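Local coordinates for tailspike protein (Acinetobacter phage vB_ApiP_P1, PDB 6E1R) that probably recognises and degrades the capsular polysaccharide of its Acinetobacter host as the hydrolytic tailspike of a phage particle, at residues D201-R205 with T228-I232; E268-Y272 with K294-S298; S388-F393 with I404-T408; D442-G446 with T532-A538; S515-W521 with R540-E544. The contacts are given in a common frame with arbitrary orientation. Residue numbers count along the deposited sequence, not the author numbering.

Contact 1: D201-R205 with T228-I232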
# COMPACT_ATOMS: atom_id res chain seq x y z
N ASP A 201 22.87 6.10 -15.57
CA ASP A 201 23.55 7.39 -15.61
C ASP A 201 22.80 8.36 -16.52
O ASP A 201 22.20 7.97 -17.53
CB ASP A 201 24.98 7.20 -16.10
CG ASP A 201 25.86 8.41 -15.83
OD1 ASP A 201 25.64 9.46 -16.48
OD2 ASP A 201 26.75 8.32 -14.97
N ARG A 202 22.83 9.64 -16.14
CA ARG A 202 22.14 10.67 -16.90
C ARG A 202 22.76 10.91 -18.27
O ARG A 202 22.15 11.59 -19.10
CB ARG A 202 22.12 11.98 -16.11
CG ARG A 202 20.80 12.72 -16.16
CD ARG A 202 20.94 14.10 -15.54
NE ARG A 202 21.71 14.07 -14.30
CZ ARG A 202 22.37 15.12 -13.81
NH1 ARG A 202 22.35 16.28 -14.45
NH2 ARG A 202 23.04 15.00 -12.67
N SER A 203 23.96 10.37 -18.52
CA SER A 203 24.58 10.48 -19.83
C SER A 203 23.80 9.72 -20.89
O SER A 203 23.91 10.04 -22.08
CB SER A 203 26.02 9.98 -19.78
OG SER A 203 26.08 8.67 -19.25
N LEU A 204 23.02 8.72 -20.49
CA LEU A 204 22.20 7.98 -21.43
C LEU A 204 21.10 8.86 -22.01
O LEU A 204 20.59 9.78 -21.35
CB LEU A 204 21.56 6.77 -20.74
CG LEU A 204 22.49 5.64 -20.28
CD1 LEU A 204 21.74 4.69 -19.36
CD2 LEU A 204 23.06 4.89 -21.48
N ARG A 205 20.73 8.58 -23.26
CA ARG A 205 19.58 9.25 -23.85
C ARG A 205 18.28 8.71 -23.26
O ARG A 205 17.36 9.47 -22.94
CB ARG A 205 19.59 9.09 -25.37
CG ARG A 205 18.43 9.76 -26.08
CD ARG A 205 18.39 11.25 -25.79
NE ARG A 205 17.25 11.89 -26.44
CZ ARG A 205 16.05 12.02 -25.89
NH1 ARG A 205 15.83 11.55 -24.67
NH2 ARG A 205 15.07 12.61 -26.55
N THR A 228 29.18 11.98 -17.98
CA THR A 228 29.48 13.00 -18.98
C THR A 228 28.22 13.80 -19.27
O THR A 228 27.10 13.29 -19.13
CB THR A 228 30.05 12.39 -20.28
OG1 THR A 228 30.49 13.45 -21.15
CG2 THR A 228 29.02 11.54 -20.98
N THR A 229 28.40 15.06 -19.67
CA THR A 229 27.28 15.97 -19.85
C THR A 229 26.36 15.52 -20.97
O THR A 229 26.81 15.13 -22.05
CB THR A 229 27.79 17.39 -20.13
OG1 THR A 229 29.22 17.36 -20.29
CG2 THR A 229 27.43 18.32 -18.99
N ASN A 230 25.06 15.58 -20.71
CA ASN A 230 24.01 15.22 -21.67
C ASN A 230 23.28 16.49 -22.07
O ASN A 230 22.60 17.12 -21.25
CB ASN A 230 23.06 14.19 -21.07
CG ASN A 230 22.00 13.71 -22.05
OD1 ASN A 230 21.69 14.38 -23.04
ND2 ASN A 230 21.44 12.54 -21.77
N SER A 231 23.41 16.87 -23.35
CA SER A 231 22.74 18.04 -23.89
C SER A 231 21.53 17.69 -24.74
O SER A 231 20.72 18.58 -25.03
CB SER A 231 23.72 18.87 -24.74
OG SER A 231 24.24 18.10 -25.81
N ILE A 232 21.36 16.43 -25.13
CA ILE A 232 20.23 16.06 -25.97
C ILE A 232 18.99 15.80 -25.13
O ILE A 232 17.89 16.22 -25.49
CB ILE A 232 20.60 14.84 -26.84
CG1 ILE A 232 21.81 15.16 -27.72
CG2 ILE A 232 19.41 14.40 -27.68
CD1 ILE A 232 22.24 14.03 -28.63
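Residues 201-205 form a type I beta turn from Asp201 to Leu204, closed by Leu204 N to Asp201 O at 3.2 Å, and residues 228-232 run past it as irregular loop, with the CA atoms of Ser203 and Asn230 5.1 Å apart. The turn is reinforced from within by an Asx turn, Asp201 OD1 accepting from Ser203 N at 2.8 Å, and the same oxygen takes the Ser203 OG hydroxyl at 2.9 Å. Asn230 is the polar link between the segments. Asn230 ND2 donates to Arg202 O at 2.9 Å, and also bonds Gly233 O just beyond the second segment. Beside it, Ser203 CB packs 3.6 Å from Thr228 CG2. Arg205 NE lies 3.5 Å from Ile232 CG2. The carbonyl of Ile232 sits over one face of the Arg205 guanidinium, whose NH1 forms a salt bridge to Asp263. Arg202 turns its own guanidinium to the carbonyls of Gly223 and Thr224. The two loops lie in successive coils of a right-handed parallel beta-helix, since strand 199-200 pairs with 221-222. The one hydrogen bond between them thus comes from a side-chain amide, with van der Waals packing added by Ser203 on Thr228 and Arg205 on Ile232.

Contact 2: E268-Y272 with K294-S298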
# COMPACT_ATOMS: atom_id res chain seq x y z
N GLU A 268 7.35 6.96 -19.63
CA GLU A 268 6.38 6.96 -20.72
C GLU A 268 6.08 5.54 -21.15
O GLU A 268 7.00 4.72 -21.30
CB GLU A 268 6.89 7.77 -21.91
CG GLU A 268 5.96 7.78 -23.11
CD GLU A 268 6.48 8.60 -24.27
OE1 GLU A 268 7.70 8.88 -24.29
OE2 GLU A 268 5.68 8.97 -25.15
N TRP A 269 4.80 5.24 -21.35
CA TRP A 269 4.38 3.98 -21.94
C TRP A 269 3.04 4.18 -22.62
O TRP A 269 2.26 5.06 -22.24
CB TRP A 269 4.31 2.85 -20.91
CG TRP A 269 3.12 2.88 -20.01
CD1 TRP A 269 1.91 2.28 -20.22
CD2 TRP A 269 3.02 3.52 -18.73
NE1 TRP A 269 1.07 2.52 -19.16
CE2 TRP A 269 1.73 3.28 -18.23
CE3 TRP A 269 3.91 4.28 -17.96
CZ2 TRP A 269 1.29 3.77 -17.00
CZ3 TRP A 269 3.47 4.77 -16.73
CH2 TRP A 269 2.17 4.51 -16.27
N ASP A 270 2.77 3.36 -23.63
CA ASP A 270 1.57 3.51 -24.45
C ASP A 270 0.83 2.18 -24.51
O ASP A 270 1.00 1.30 -23.66
CB ASP A 270 1.95 4.03 -25.85
CG ASP A 270 2.91 3.11 -26.58
OD1 ASP A 270 3.27 2.05 -26.03
OD2 ASP A 270 3.30 3.44 -27.72
N SER A 271 -0.01 2.03 -25.53
CA SER A 271 -0.76 0.81 -25.81
C SER A 271 -1.70 0.42 -24.67
O SER A 271 -2.07 -0.75 -24.55
CB SER A 271 0.18 -0.36 -26.14
OG SER A 271 1.02 -0.03 -27.23
N TYR A 272 -2.09 1.39 -23.84
CA TYR A 272 -2.98 1.15 -22.70
C TYR A 272 -2.38 0.12 -21.75
O TYR A 272 -3.08 -0.77 -21.25
CB TYR A 272 -4.38 0.74 -23.17
CG TYR A 272 -5.01 1.74 -24.11
CD1 TYR A 272 -4.86 1.62 -25.48
CD2 TYR A 272 -5.75 2.81 -23.62
CE1 TYR A 272 -5.43 2.54 -26.35
CE2 TYR A 272 -6.32 3.73 -24.48
CZ TYR A 272 -6.16 3.59 -25.84
OH TYR A 272 -6.73 4.50 -26.70
N LYS A 294 3.94 10.68 -18.69
CA LYS A 294 3.02 10.81 -19.82
C LYS A 294 2.74 9.40 -20.34
O LYS A 294 3.65 8.74 -20.85
CB LYS A 294 3.60 11.68 -20.93
CG LYS A 294 2.69 11.75 -22.14
CD LYS A 294 3.41 12.28 -23.37
CE LYS A 294 3.77 13.73 -23.21
NZ LYS A 294 4.35 14.30 -24.46
N CYS A 295 1.50 8.95 -20.21
CA CYS A 295 1.18 7.57 -20.52
C CYS A 295 -0.18 7.46 -21.18
O CYS A 295 -1.13 8.14 -20.79
CB CYS A 295 1.21 6.70 -19.26
SG CYS A 295 -0.01 7.16 -18.01
N THR A 296 -0.26 6.61 -22.20
CA THR A 296 -1.53 6.13 -22.75
C THR A 296 -1.78 4.79 -22.06
O THR A 296 -1.31 3.74 -22.51
CB THR A 296 -1.46 5.99 -24.27
OG1 THR A 296 -1.15 7.26 -24.85
CG2 THR A 296 -2.79 5.48 -24.82
N ALA A 297 -2.50 4.83 -20.94
CA ALA A 297 -2.59 3.69 -20.05
C ALA A 297 -4.04 3.37 -19.72
O ALA A 297 -4.95 4.18 -19.92
CB ALA A 297 -1.82 3.94 -18.75
N SER A 298 -4.24 2.16 -19.21
CA SER A 298 -5.47 1.74 -18.56
C SER A 298 -5.10 1.13 -17.21
O SER A 298 -3.92 0.98 -16.89
CB SER A 298 -6.27 0.76 -19.42
OG SER A 298 -5.54 -0.42 -19.68
O HOH W 1 1.77 7.15 -24.88
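A sharp corner with two successive residues in left-handed backbone conformation, Ser271 and Tyr272, turns the chain out of one strand without losing its neighbour: Tyr272 N still reaches Thr296 O at 2.8 Å, though the bond is weak. Before the corner the strands run nearly parallel, at 22° and 4.7 Å between axes, and Thr296 N donates to Trp269 O at 3.0 Å. Beyond it, Ser298 OG donates to Tyr272 O at 2.9 Å. Side chains follow the same register. Cys295 CB sits 3.5 Å from the centroid of the six-membered ring of Trp269, a CH-pi contact over its face, with Cys295 SG at 4.1 Å from the same centroid; Ala297 CB touches Trp269 CZ2 at 3.6 Å. Thr296 CG2 likewise covers the Tyr272 ring, 4.0 Å from its centroid. Trp269 also stacks on Trp276, and its NE1 bonds Gly273 O, while Ser298 packs on Tyr364 of the second subunit. Parallel strands one coil apart, with like positions piled upon each other, are the signature of the parallel beta-helix of tailspikes.

Contact 3: S388-F393 with I404-T408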
# COMPACT_ATOMS: atom_id res chain seq x y z
N SER A 388 -10.48 13.21 -1.12
CA SER A 388 -9.41 14.12 -0.72
C SER A 388 -9.50 14.28 0.79
O SER A 388 -10.30 15.08 1.28
CB SER A 388 -9.52 15.46 -1.44
OG SER A 388 -8.73 16.45 -0.81
N ILE A 389 -8.68 13.53 1.52
CA ILE A 389 -8.77 13.46 2.98
C ILE A 389 -7.39 13.69 3.59
O ILE A 389 -6.38 13.19 3.08
CB ILE A 389 -9.36 12.12 3.45
CG1 ILE A 389 -8.67 10.95 2.74
CG2 ILE A 389 -10.86 12.09 3.23
CD1 ILE A 389 -9.13 9.59 3.21
N ALA A 390 -7.36 14.45 4.69
CA ALA A 390 -6.17 14.64 5.51
C ALA A 390 -5.00 15.22 4.72
O ALA A 390 -3.84 14.99 5.05
CB ALA A 390 -5.75 13.33 6.19
N ASN A 391 -5.30 15.99 3.68
CA ASN A 391 -4.27 16.65 2.89
C ASN A 391 -3.92 18.00 3.48
O ASN A 391 -4.79 18.72 3.97
CB ASN A 391 -4.73 16.82 1.44
CG ASN A 391 -4.97 15.51 0.74
OD1 ASN A 391 -4.13 14.61 0.76
ND2 ASN A 391 -6.14 15.38 0.12
N HIS A 392 -2.63 18.34 3.45
CA HIS A 392 -2.16 19.67 3.83
C HIS A 392 -1.41 20.28 2.66
O HIS A 392 -0.37 19.75 2.25
CB HIS A 392 -1.27 19.62 5.07
CG HIS A 392 -0.68 20.95 5.43
ND1 HIS A 392 -1.45 22.04 5.77
CD2 HIS A 392 0.61 21.37 5.48
CE1 HIS A 392 -0.66 23.07 6.03
NE2 HIS A 392 0.59 22.69 5.86
N PHE A 393 -1.93 21.38 2.13
CA PHE A 393 -1.32 22.07 1.00
C PHE A 393 -1.25 23.56 1.32
O PHE A 393 -2.29 24.19 1.57
CB PHE A 393 -2.12 21.84 -0.28
CG PHE A 393 -1.93 20.47 -0.87
CD1 PHE A 393 -0.67 19.93 -1.01
CD2 PHE A 393 -3.03 19.73 -1.28
CE1 PHE A 393 -0.49 18.67 -1.55
CE2 PHE A 393 -2.86 18.47 -1.82
CZ PHE A 393 -1.59 17.94 -1.96
N ILE A 404 -11.60 22.01 -3.45
CA ILE A 404 -11.09 20.76 -2.89
C ILE A 404 -10.74 20.97 -1.43
O ILE A 404 -10.12 21.98 -1.06
CB ILE A 404 -9.88 20.27 -3.70
CG1 ILE A 404 -10.27 20.09 -5.18
CG2 ILE A 404 -9.34 18.97 -3.13
CD1 ILE A 404 -9.12 19.71 -6.08
N ARG A 405 -11.13 20.02 -0.58
CA ARG A 405 -10.95 20.16 0.85
C ARG A 405 -9.52 19.84 1.27
O ARG A 405 -8.91 18.89 0.78
CB ARG A 405 -11.92 19.25 1.60
CG ARG A 405 -12.22 19.70 3.03
CD ARG A 405 -13.24 18.79 3.68
NE ARG A 405 -13.71 19.31 4.96
CZ ARG A 405 -14.44 18.61 5.83
NH1 ARG A 405 -14.77 17.36 5.56
NH2 ARG A 405 -14.82 19.17 6.97
N THR A 406 -8.99 20.65 2.19
CA THR A 406 -7.70 20.42 2.83
C THR A 406 -7.86 20.63 4.32
O THR A 406 -8.91 21.06 4.81
CB THR A 406 -6.61 21.34 2.28
OG1 THR A 406 -6.88 22.70 2.66
CG2 THR A 406 -6.53 21.26 0.76
N LEU A 407 -6.80 20.31 5.07
CA LEU A 407 -6.85 20.47 6.52
C LEU A 407 -7.00 21.94 6.91
O LEU A 407 -7.69 22.25 7.89
CB LEU A 407 -5.59 19.88 7.15
CG LEU A 407 -5.48 18.35 7.15
CD1 LEU A 407 -4.19 17.90 7.81
CD2 LEU A 407 -6.69 17.73 7.84
N THR A 408 -6.39 22.84 6.16
CA THR A 408 -6.53 24.27 6.40
C THR A 408 -7.70 24.89 5.65
O THR A 408 -7.99 26.08 5.86
CB THR A 408 -5.24 25.01 6.04
OG1 THR A 408 -4.91 24.76 4.67
CG2 THR A 408 -4.10 24.56 6.93
O HOH W 2 -8.18 17.17 3.08
O HOH W 3 -4.02 22.31 4.37
O HOH W 4 -4.72 24.01 1.80
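Near the C-terminal end of the parallel beta-helix, the loop after strand 392-395 folds back against the corner between strands 385-389 and 392-395. Ile404 opens the approach, its CG2 3.5 Å from Ser388 OG. Arg405 supplies a carbonyl: Ser388 OG donates to Arg405 O at 2.9 Å, while Asn391 ND2 donates to Ser388 OG at 3.0 Å and also to the carbonyl of Phe360, so the hydroxyl relays between the corner and the loop. Water 2 donates to Arg405 O at 3.0 Å and accepts from Asn391 N at 3.2 Å. The Arg405 guanidinium leads away, to Asn414 and to Ser417 of the third subunit. Next comes Thr406, whose CG2 lies 4.3 Å from Phe393 CD2. At Leu407 the backbones bond directly, Leu407 N to Asn391 O at 2.8 Å; Leu407 CD2 comes to 3.9 Å from Ala390 CA, and Tyr355 of the third subunit also packs on this leucine. Last, Thr408 sets its CG2 at the edge of the His392 ring, 3.8 Å from ND1, and water 3 joins the two segments by accepting from Phe393 N at 3.2 Å and from Thr408 N at 3.0 Å.

Contact 4: D442-G446 with T532-A538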
# COMPACT_ATOMS: atom_id res chain seq x y z
N ASP A 442 -42.38 30.66 -19.14
CA ASP A 442 -42.91 31.86 -19.78
C ASP A 442 -44.43 31.87 -19.68
O ASP A 442 -45.09 30.92 -20.10
CB ASP A 442 -42.46 31.93 -21.24
CG ASP A 442 -40.96 31.79 -21.39
OD1 ASP A 442 -40.23 32.29 -20.52
OD2 ASP A 442 -40.51 31.18 -22.39
N PHE A 443 -44.98 32.95 -19.12
CA PHE A 443 -46.40 33.06 -18.86
C PHE A 443 -46.99 34.24 -19.62
O PHE A 443 -46.33 35.25 -19.85
CB PHE A 443 -46.69 33.25 -17.36
CG PHE A 443 -46.39 32.05 -16.52
CD1 PHE A 443 -45.12 31.82 -16.03
CD2 PHE A 443 -47.39 31.14 -16.21
CE1 PHE A 443 -44.84 30.72 -15.26
CE2 PHE A 443 -47.12 30.03 -15.44
CZ PHE A 443 -45.85 29.82 -14.96
N THR A 444 -48.25 34.09 -20.00
CA THR A 444 -49.12 35.21 -20.33
C THR A 444 -50.18 35.33 -19.24
O THR A 444 -50.26 34.50 -18.33
CB THR A 444 -49.77 35.02 -21.71
OG1 THR A 444 -50.60 33.85 -21.71
CG2 THR A 444 -48.70 34.88 -22.79
N VAL A 445 -50.99 36.38 -19.33
CA VAL A 445 -52.00 36.65 -18.31
C VAL A 445 -52.94 35.46 -18.18
O VAL A 445 -53.71 35.16 -19.10
CB VAL A 445 -52.77 37.94 -18.61
CG1 VAL A 445 -53.88 38.14 -17.58
CG2 VAL A 445 -51.83 39.13 -18.61
N GLY A 446 -52.87 34.77 -17.05
CA GLY A 446 -53.74 33.63 -16.78
C GLY A 446 -53.30 32.32 -17.39
O GLY A 446 -54.06 31.34 -17.30
N THR A 532 -50.31 28.41 -12.64
CA THR A 532 -51.17 29.29 -13.42
C THR A 532 -50.98 30.73 -12.95
O THR A 532 -51.10 31.02 -11.76
CB THR A 532 -52.64 28.89 -13.28
OG1 THR A 532 -52.80 27.52 -13.68
CG2 THR A 532 -53.52 29.77 -14.16
N ALA A 533 -50.69 31.62 -13.89
CA ALA A 533 -50.42 33.01 -13.55
C ALA A 533 -51.64 33.67 -12.92
O ALA A 533 -52.78 33.42 -13.32
CB ALA A 533 -49.99 33.79 -14.80
N VAL A 534 -51.39 34.52 -11.92
CA VAL A 534 -52.44 35.17 -11.15
C VAL A 534 -52.39 36.67 -11.41
O VAL A 534 -51.31 37.27 -11.37
CB VAL A 534 -52.30 34.87 -9.65
CG1 VAL A 534 -53.30 35.66 -8.84
CG2 VAL A 534 -52.46 33.38 -9.39
N GLY A 535 -53.55 37.26 -11.67
CA GLY A 535 -53.61 38.71 -11.83
C GLY A 535 -52.92 39.16 -13.10
O GLY A 535 -53.21 38.66 -14.20
N SER A 536 -52.00 40.11 -12.96
CA SER A 536 -51.28 40.67 -14.09
C SER A 536 -49.98 39.94 -14.39
O SER A 536 -49.25 40.36 -15.29
CB SER A 536 -50.98 42.15 -13.83
OG SER A 536 -52.17 42.88 -13.54
N THR A 537 -49.70 38.85 -13.68
CA THR A 537 -48.43 38.15 -13.82
C THR A 537 -48.22 37.67 -15.25
O THR A 537 -49.07 36.97 -15.81
CB THR A 537 -48.36 36.98 -12.84
OG1 THR A 537 -48.30 37.47 -11.50
CG2 THR A 537 -47.14 36.11 -13.12
N ALA A 538 -47.08 38.04 -15.83
CA ALA A 538 -46.73 37.61 -17.18
C ALA A 538 -45.24 37.83 -17.39
O ALA A 538 -44.68 38.83 -16.93
CB ALA A 538 -47.54 38.37 -18.24
O HOH W 5 -51.83 36.57 -14.91
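Where two beta-sheets meet at their ends, contact can be made without one direct hydrogen bond, and this pair is an example. Asp442, last but one in strand 435-443, points away from the other segment and gives its carboxylate to Arg540 in a salt bridge. Phe443 turns inward: its CD2 lies 4.0 Å from Ala533 CB, and its ring also meets that of Phe519. The chain then leaves the strand, Thr444 CA standing 4.1 Å from Ala538 CB and Thr444 O 3.6 Å from Ala533 CB, so the small alanines let the backbone come close. Val445 then flanks the type II' turn of Val534 to Thr537, CG1 reaching 3.5 Å from Gly535 O and CG2 4.4 Å from Ala538 CB. In that turn Gly535 has positive phi, a conformation favoured by glycine, and Thr537 N closes it onto Val534 O at 3.2 Å. Gly446, also of positive phi, brings its CA within 3.6 Å of Ala533 O and its O within 3.6 Å of Thr532 CG2. The polar join is made by water 5, which accepts from Gly446 N at 3.0 Å and donates to Gly535 O at 2.6 Å and Thr537 O at 2.9 Å. Two connections that carry the chain from one antiparallel sheet to the other thus lie side by side, as expected at the end of a beta-sandwich, here the C-terminal domain of the tailspike.

Contact 5: S515-W521 with R540-E544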
# COMPACT_ATOMS: atom_id res chain seq x y z
N SER A 515 -44.34 41.42 -13.21
CA SER A 515 -43.10 40.79 -12.77
C SER A 515 -43.23 40.07 -11.43
O SER A 515 -42.22 39.61 -10.89
CB SER A 515 -41.98 41.83 -12.69
OG SER A 515 -42.31 42.86 -11.76
N HIS A 516 -44.44 39.97 -10.87
CA HIS A 516 -44.60 39.31 -9.58
C HIS A 516 -44.77 37.81 -9.78
O HIS A 516 -45.59 37.39 -10.62
CB HIS A 516 -45.79 39.87 -8.83
CG HIS A 516 -45.64 41.30 -8.42
ND1 HIS A 516 -46.56 41.96 -7.63
CD2 HIS A 516 -44.67 42.20 -8.70
CE1 HIS A 516 -46.16 43.20 -7.44
NE2 HIS A 516 -45.02 43.38 -8.08
N PRO A 517 -44.03 36.97 -9.05
CA PRO A 517 -44.15 35.50 -9.22
C PRO A 517 -45.37 34.93 -8.51
O PRO A 517 -45.28 34.16 -7.54
CB PRO A 517 -42.83 35.00 -8.63
CG PRO A 517 -42.52 36.00 -7.56
CD PRO A 517 -43.00 37.33 -8.08
N SER A 518 -46.55 35.30 -9.00
CA SER A 518 -47.82 34.93 -8.37
C SER A 518 -48.47 33.82 -9.18
O SER A 518 -48.78 34.00 -10.36
CB SER A 518 -48.74 36.14 -8.28
OG SER A 518 -48.06 37.25 -7.72
N PHE A 519 -48.70 32.67 -8.54
CA PHE A 519 -49.21 31.51 -9.25
C PHE A 519 -50.13 30.70 -8.35
O PHE A 519 -49.95 30.65 -7.13
CB PHE A 519 -48.06 30.62 -9.77
CG PHE A 519 -47.05 31.36 -10.58
CD1 PHE A 519 -47.29 31.66 -11.91
CD2 PHE A 519 -45.85 31.76 -10.02
CE1 PHE A 519 -46.36 32.35 -12.66
CE2 PHE A 519 -44.91 32.45 -10.76
CZ PHE A 519 -45.17 32.75 -12.08
N THR A 520 -51.12 30.06 -8.97
CA THR A 520 -51.97 29.07 -8.33
C THR A 520 -51.57 27.69 -8.85
O THR A 520 -51.29 27.52 -10.04
CB THR A 520 -53.45 29.34 -8.61
OG1 THR A 520 -53.80 30.64 -8.12
CG2 THR A 520 -54.33 28.30 -7.93
N TRP A 521 -51.56 26.71 -7.95
CA TRP A 521 -50.94 25.41 -8.22
C TRP A 521 -51.98 24.31 -8.37
O TRP A 521 -52.97 24.27 -7.63
CB TRP A 521 -49.95 25.06 -7.11
CG TRP A 521 -48.88 26.09 -6.99
CD1 TRP A 521 -48.88 27.18 -6.16
CD2 TRP A 521 -47.67 26.15 -7.74
NE1 TRP A 521 -47.72 27.90 -6.34
CE2 TRP A 521 -46.97 27.29 -7.31
CE3 TRP A 521 -47.10 25.35 -8.73
CZ2 TRP A 521 -45.73 27.65 -7.83
CZ3 TRP A 521 -45.87 25.70 -9.25
CH2 TRP A 521 -45.20 26.84 -8.81
N ARG A 540 -41.17 35.72 -17.99
CA ARG A 540 -40.34 34.55 -17.74
C ARG A 540 -40.04 34.43 -16.26
O ARG A 540 -39.55 35.38 -15.64
CB ARG A 540 -39.05 34.62 -18.55
CG ARG A 540 -38.05 33.53 -18.21
CD ARG A 540 -37.05 33.34 -19.32
NE ARG A 540 -37.70 32.82 -20.52
CZ ARG A 540 -37.07 32.48 -21.64
NH1 ARG A 540 -35.75 32.60 -21.72
NH2 ARG A 540 -37.76 32.02 -22.68
N PHE A 541 -40.32 33.26 -15.69
CA PHE A 541 -40.11 32.98 -14.28
C PHE A 541 -39.34 31.67 -14.13
O PHE A 541 -39.15 30.92 -15.09
CB PHE A 541 -41.44 32.91 -13.52
CG PHE A 541 -42.21 34.21 -13.54
CD1 PHE A 541 -43.03 34.54 -14.61
CD2 PHE A 541 -42.12 35.09 -12.47
CE1 PHE A 541 -43.73 35.72 -14.62
CE2 PHE A 541 -42.82 36.28 -12.48
CZ PHE A 541 -43.63 36.60 -13.55
N ALA A 542 -38.89 31.41 -12.91
CA ALA A 542 -38.14 30.20 -12.60
C ALA A 542 -38.54 29.70 -11.22
O ALA A 542 -38.56 30.48 -10.26
CB ALA A 542 -36.63 30.45 -12.66
N MSE A 543 -38.84 28.41 -11.12
CA MSE A 543 -39.24 27.81 -9.86
C MSE A 543 -38.14 26.93 -9.27
O MSE A 543 -37.32 26.36 -10.00
CB MSE A 543 -40.52 26.99 -10.02
CG MSE A 543 -41.81 27.79 -10.05
SE MSE A 543 -42.00 28.91 -11.64
CE MSE A 543 -43.92 29.19 -11.57
N GLU A 544 -38.14 26.81 -7.95
CA GLU A 544 -37.27 25.88 -7.23
C GLU A 544 -38.13 25.10 -6.25
O GLU A 544 -38.74 25.70 -5.35
CB GLU A 544 -36.14 26.62 -6.51
CG GLU A 544 -35.10 27.21 -7.44
CD GLU A 544 -34.05 28.02 -6.71
OE1 GLU A 544 -34.41 29.01 -6.03
OE2 GLU A 544 -32.85 27.67 -6.81
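The apolar interior of the C-terminal domain is built here from aromatic rings and one selenomethionine. The edge of Phe519 meets the face of Phe541 in a T-shaped pair, with centroids 5.1 Å apart, planes at 87° and Phe519 CZ 3.6 Å from Phe541 CG. Met543 CE sits over the face of Phe519, 3.6 Å from its centroid, a CH-pi contact, and Met543 CG reaches the edge of Trp521 at 3.7 Å from CH2. Strands 519-521 and 540-544 belong to different antiparallel sheets; their axes lie 12.2 Å apart and cross at -44°, the spacing of two layers facing each other across a beta-sandwich core. Phe541 and Met543, two residues apart, both point inward toward Phe519 and Trp521, which alternate likewise. Before strand 519-523, Pro517, centre of an inverse gamma turn, packs its CB 3.9 Å from Phe541 CD2, and His516 O comes within 3.5 Å of Phe541 CE2. Tyr487 adds an edge-to-face partner for Trp521, as Phe474 does for Phe541.

In the fold
Contacts 1, 2 and 3 follow one another along the chain and along the parallel beta-helix, with successive centres 25 Å and then 29 Å apart. Contact 2 joins neighbouring strands of one parallel sheet, whereas contact 1 joins loops of successive coils and contact 3 lays a loop against the corner between two strands. Contacts 4 and 5 lie in the C-terminal domain, centres only 8 Å apart and 71 to 77 Å from that of contact 1. Their segments alternate in sequence and share both antiparallel sheets; Asp442 and Arg540 bridge them by a salt bridge. The first three thus lie within the elongated beta-helix; the last two tie the two sheets of the C-terminal domain together.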